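Local coordinates for enoyl-CoA hydratase/isomerase family protein (Pseudomonas syringae pv. tomato, PDB 3OT6) that belongs to the enoyl-CoA hydratase/isomerase family and probably acts on acyl-CoA thioesters, though its substrate and reaction are not established, at residues R89-I97 against M202-R213. Numbering follows the deposited sequence.
Sequences RMLSHPFPI and MNAHKKTKLKVR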
# COMPACT_ATOMS: atom_id res chain seq x y z
N ARG A 89 1.66 8.05 -5.82
CA ARG A 89 3.01 8.02 -6.34
C ARG A 89 3.37 6.59 -6.60
O ARG A 89 3.96 6.29 -7.61
CB ARG A 89 4.01 8.66 -5.38
CG ARG A 89 5.42 8.39 -5.76
CD ARG A 89 6.41 8.90 -4.74
NE ARG A 89 7.74 8.81 -5.32
CZ ARG A 89 8.84 9.19 -4.72
NH1 ARG A 89 8.80 9.69 -3.50
NH2 ARG A 89 9.97 9.08 -5.36
N MSE A 90 2.93 5.68 -5.73
CA MSE A 90 3.25 4.28 -5.91
C MSE A 90 2.63 3.73 -7.17
O MSE A 90 3.22 2.89 -7.84
CB MSE A 90 2.79 3.44 -4.72
CG MSE A 90 3.64 3.63 -3.50
SE MSE A 90 2.90 2.85 -1.85
CE MSE A 90 3.04 0.91 -2.20
N LEU A 91 1.43 4.18 -7.48
CA LEU A 91 0.73 3.67 -8.67
C LEU A 91 1.31 4.30 -9.92
O LEU A 91 1.05 3.85 -11.05
CB LEU A 91 -0.75 3.98 -8.57
CG LEU A 91 -1.51 3.11 -7.55
CD1 LEU A 91 -2.80 3.83 -7.18
CD2 LEU A 91 -1.80 1.82 -8.23
N SER A 92 2.10 5.35 -9.75
CA SER A 92 2.71 5.94 -10.95
C SER A 92 4.23 5.71 -10.95
O SER A 92 4.92 6.22 -11.80
CB SER A 92 2.31 7.38 -11.19
OG SER A 92 2.56 8.11 -10.06
N HIS A 93 4.71 4.80 -10.10
CA HIS A 93 6.10 4.57 -9.99
C HIS A 93 6.70 4.00 -11.29
O HIS A 93 6.16 3.06 -11.86
CB HIS A 93 6.36 3.63 -8.81
CG HIS A 93 7.80 3.57 -8.39
ND1 HIS A 93 8.45 4.66 -7.85
CD2 HIS A 93 8.71 2.57 -8.46
CE1 HIS A 93 9.70 4.32 -7.56
NE2 HIS A 93 9.89 3.06 -7.94
N PRO A 94 7.87 4.47 -11.69
CA PRO A 94 8.39 4.05 -13.00
C PRO A 94 8.86 2.59 -13.11
O PRO A 94 9.03 2.09 -14.23
CB PRO A 94 9.48 5.06 -13.32
CG PRO A 94 9.89 5.67 -12.02
CD PRO A 94 8.66 5.54 -11.08
N PHE A 95 8.99 1.90 -11.99
CA PHE A 95 9.38 0.48 -11.98
C PHE A 95 8.33 -0.29 -11.13
O PHE A 95 7.58 0.33 -10.35
CB PHE A 95 10.83 0.29 -11.41
CG PHE A 95 11.82 1.11 -12.11
CD1 PHE A 95 12.47 0.62 -13.23
CD2 PHE A 95 12.04 2.43 -11.71
CE1 PHE A 95 13.35 1.42 -13.93
CE2 PHE A 95 12.91 3.24 -12.41
CZ PHE A 95 13.54 2.74 -13.54
N PRO A 96 8.28 -1.63 -11.28
CA PRO A 96 7.27 -2.41 -10.64
C PRO A 96 7.37 -2.32 -9.11
O PRO A 96 8.47 -2.36 -8.57
CB PRO A 96 7.58 -3.84 -11.15
CG PRO A 96 8.18 -3.60 -12.56
CD PRO A 96 9.09 -2.44 -12.22
N ILE A 97 6.23 -2.17 -8.42
CA ILE A 97 6.18 -2.29 -6.98
C ILE A 97 5.45 -3.58 -6.53
O ILE A 97 4.27 -3.84 -6.90
CB ILE A 97 5.58 -1.05 -6.33
CG1 ILE A 97 6.39 0.19 -6.74
CG2 ILE A 97 5.63 -1.17 -4.78
CD1 ILE A 97 5.85 1.49 -6.15
N MSE A 202 11.29 -1.96 -19.15
CA MSE A 202 10.98 -1.03 -18.07
C MSE A 202 10.34 0.21 -18.66
O MSE A 202 9.42 0.82 -18.07
CB MSE A 202 12.26 -0.67 -17.30
CG MSE A 202 12.73 -1.80 -16.32
SE MSE A 202 11.20 -2.60 -15.28
CE MSE A 202 11.78 -4.46 -15.17
N ASN A 203 10.82 0.60 -19.83
CA ASN A 203 10.29 1.81 -20.45
C ASN A 203 8.84 1.60 -20.91
O ASN A 203 7.97 2.40 -20.60
CB ASN A 203 11.15 2.25 -21.62
CG ASN A 203 10.55 3.44 -22.31
OD1 ASN A 203 10.66 4.56 -21.80
ND2 ASN A 203 9.87 3.21 -23.47
N ALA A 204 8.59 0.50 -21.62
CA ALA A 204 7.23 0.11 -21.94
C ALA A 204 6.34 -0.09 -20.69
O ALA A 204 5.16 0.24 -20.73
CB ALA A 204 7.21 -1.16 -22.86
N HIS A 205 6.90 -0.61 -19.60
CA HIS A 205 6.18 -0.75 -18.35
C HIS A 205 5.73 0.62 -17.82
O HIS A 205 4.54 0.79 -17.51
CB HIS A 205 7.06 -1.44 -17.35
CG HIS A 205 6.48 -1.56 -16.00
ND1 HIS A 205 5.57 -2.55 -15.66
CD2 HIS A 205 6.72 -0.86 -14.86
CE1 HIS A 205 5.27 -2.44 -14.38
NE2 HIS A 205 5.95 -1.43 -13.86
N LYS A 206 6.65 1.59 -17.76
CA LYS A 206 6.38 2.90 -17.24
C LYS A 206 5.28 3.56 -18.08
O LYS A 206 4.29 4.00 -17.53
CB LYS A 206 7.67 3.75 -17.26
CG LYS A 206 7.46 5.20 -16.87
CD LYS A 206 8.74 6.08 -16.92
CE LYS A 206 9.44 5.91 -18.30
NZ LYS A 206 10.60 6.82 -18.57
N LYS A 207 5.47 3.64 -19.40
CA LYS A 207 4.53 4.30 -20.27
C LYS A 207 3.16 3.61 -20.18
O LYS A 207 2.14 4.31 -20.07
CB LYS A 207 5.00 4.28 -21.74
CG LYS A 207 6.38 4.93 -22.12
CD LYS A 207 6.47 6.38 -21.67
CE LYS A 207 7.95 6.90 -21.66
NZ LYS A 207 8.06 8.32 -21.11
N THR A 208 3.11 2.26 -20.25
CA THR A 208 1.83 1.55 -20.17
C THR A 208 1.13 1.80 -18.80
O THR A 208 -0.08 2.04 -18.74
CB THR A 208 2.00 0.04 -20.46
OG1 THR A 208 2.57 -0.12 -21.76
CG2 THR A 208 0.64 -0.78 -20.40
N LYS A 209 1.89 1.81 -17.72
CA LYS A 209 1.34 2.10 -16.41
C LYS A 209 0.69 3.49 -16.34
O LYS A 209 -0.50 3.64 -15.92
CB LYS A 209 2.45 1.95 -15.37
CG LYS A 209 2.07 2.29 -13.99
CD LYS A 209 3.24 2.19 -12.97
CE LYS A 209 3.96 0.86 -13.05
NZ LYS A 209 4.71 0.68 -11.83
N LEU A 210 1.42 4.53 -16.75
CA LEU A 210 0.77 5.84 -16.81
C LEU A 210 -0.45 5.90 -17.78
O LEU A 210 -1.39 6.67 -17.55
CB LEU A 210 1.77 6.98 -17.08
CG LEU A 210 2.88 7.02 -16.02
CD1 LEU A 210 3.84 8.19 -16.32
CD2 LEU A 210 2.33 7.12 -14.59
N LYS A 211 -0.42 5.15 -18.87
CA LYS A 211 -1.49 5.23 -19.87
C LYS A 211 -2.70 4.49 -19.30
O LYS A 211 -3.82 5.00 -19.28
CB LYS A 211 -1.05 4.61 -21.22
CG LYS A 211 -1.71 5.05 -22.49
CD LYS A 211 -0.91 4.43 -23.70
CE LYS A 211 -1.62 4.61 -25.08
NZ LYS A 211 -0.93 3.93 -26.32
N VAL A 212 -2.48 3.28 -18.81
CA VAL A 212 -3.59 2.50 -18.29
C VAL A 212 -4.23 3.26 -17.14
O VAL A 212 -5.46 3.31 -17.06
CB VAL A 212 -3.11 1.12 -17.85
CG1 VAL A 212 -4.06 0.48 -16.85
CG2 VAL A 212 -2.86 0.26 -19.10
N ARG A 213 -3.39 3.83 -16.27
CA ARG A 213 -3.80 4.32 -14.97
C ARG A 213 -4.21 5.77 -14.94
O ARG A 213 -4.58 6.27 -13.89
CB ARG A 213 -2.71 4.06 -13.95
CG ARG A 213 -2.69 2.59 -13.46
CD ARG A 213 -1.80 2.41 -12.26
NE ARG A 213 -1.73 1.02 -11.82
CZ ARG A 213 -0.65 0.46 -11.29
NH1 ARG A 213 0.46 1.15 -11.14
NH2 ARG A 213 -0.65 -0.79 -10.94
O HOH W 1 10.91 2.40 -16.39
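Pro96 sets CG over one face of the His205 imidazole, offset toward the rim, a CH-pi contact with CG 3.7 Å from the ring centroid. The edge of the same imidazole faces Pro94 O. Next to it, Met202 SE sits 3.7 Å from Pro96 CD and also meets the edge of the Phe95 ring, a Met-aromatic contact. Met202 reaches both because its chain bends at chi2 (-43°). One water bridges Pro94 O and Met202 O, its bond to the latter weak.

Lys209 points its chain at the loop. Lys209 NZ donates to His93 O at 2.8 Å and more weakly to Phe95 O and to His205 NE2; Asp117 adds a salt bridge. Two loop carbonyls thus converge on the amine of this buried lysine. Further along, Arg213 NH1 donates to Leu91 O (2.8 Å, 147° at the hydrogen), which lies close to the guanidinium plane. Leu91 CD2 rests over the centre of one guanidinium face, 3.5 Å from Arg213 CZ. Arg213 NH2 pairs with Asp117 too, so this acid ties both cations together. Leu210 CD2 packs on Ser92 CB.

Helix 202-230 here packs against the loop between helix 73-91 and the parallel strand 97-100, a helix-to-strand link of the crotonase fold.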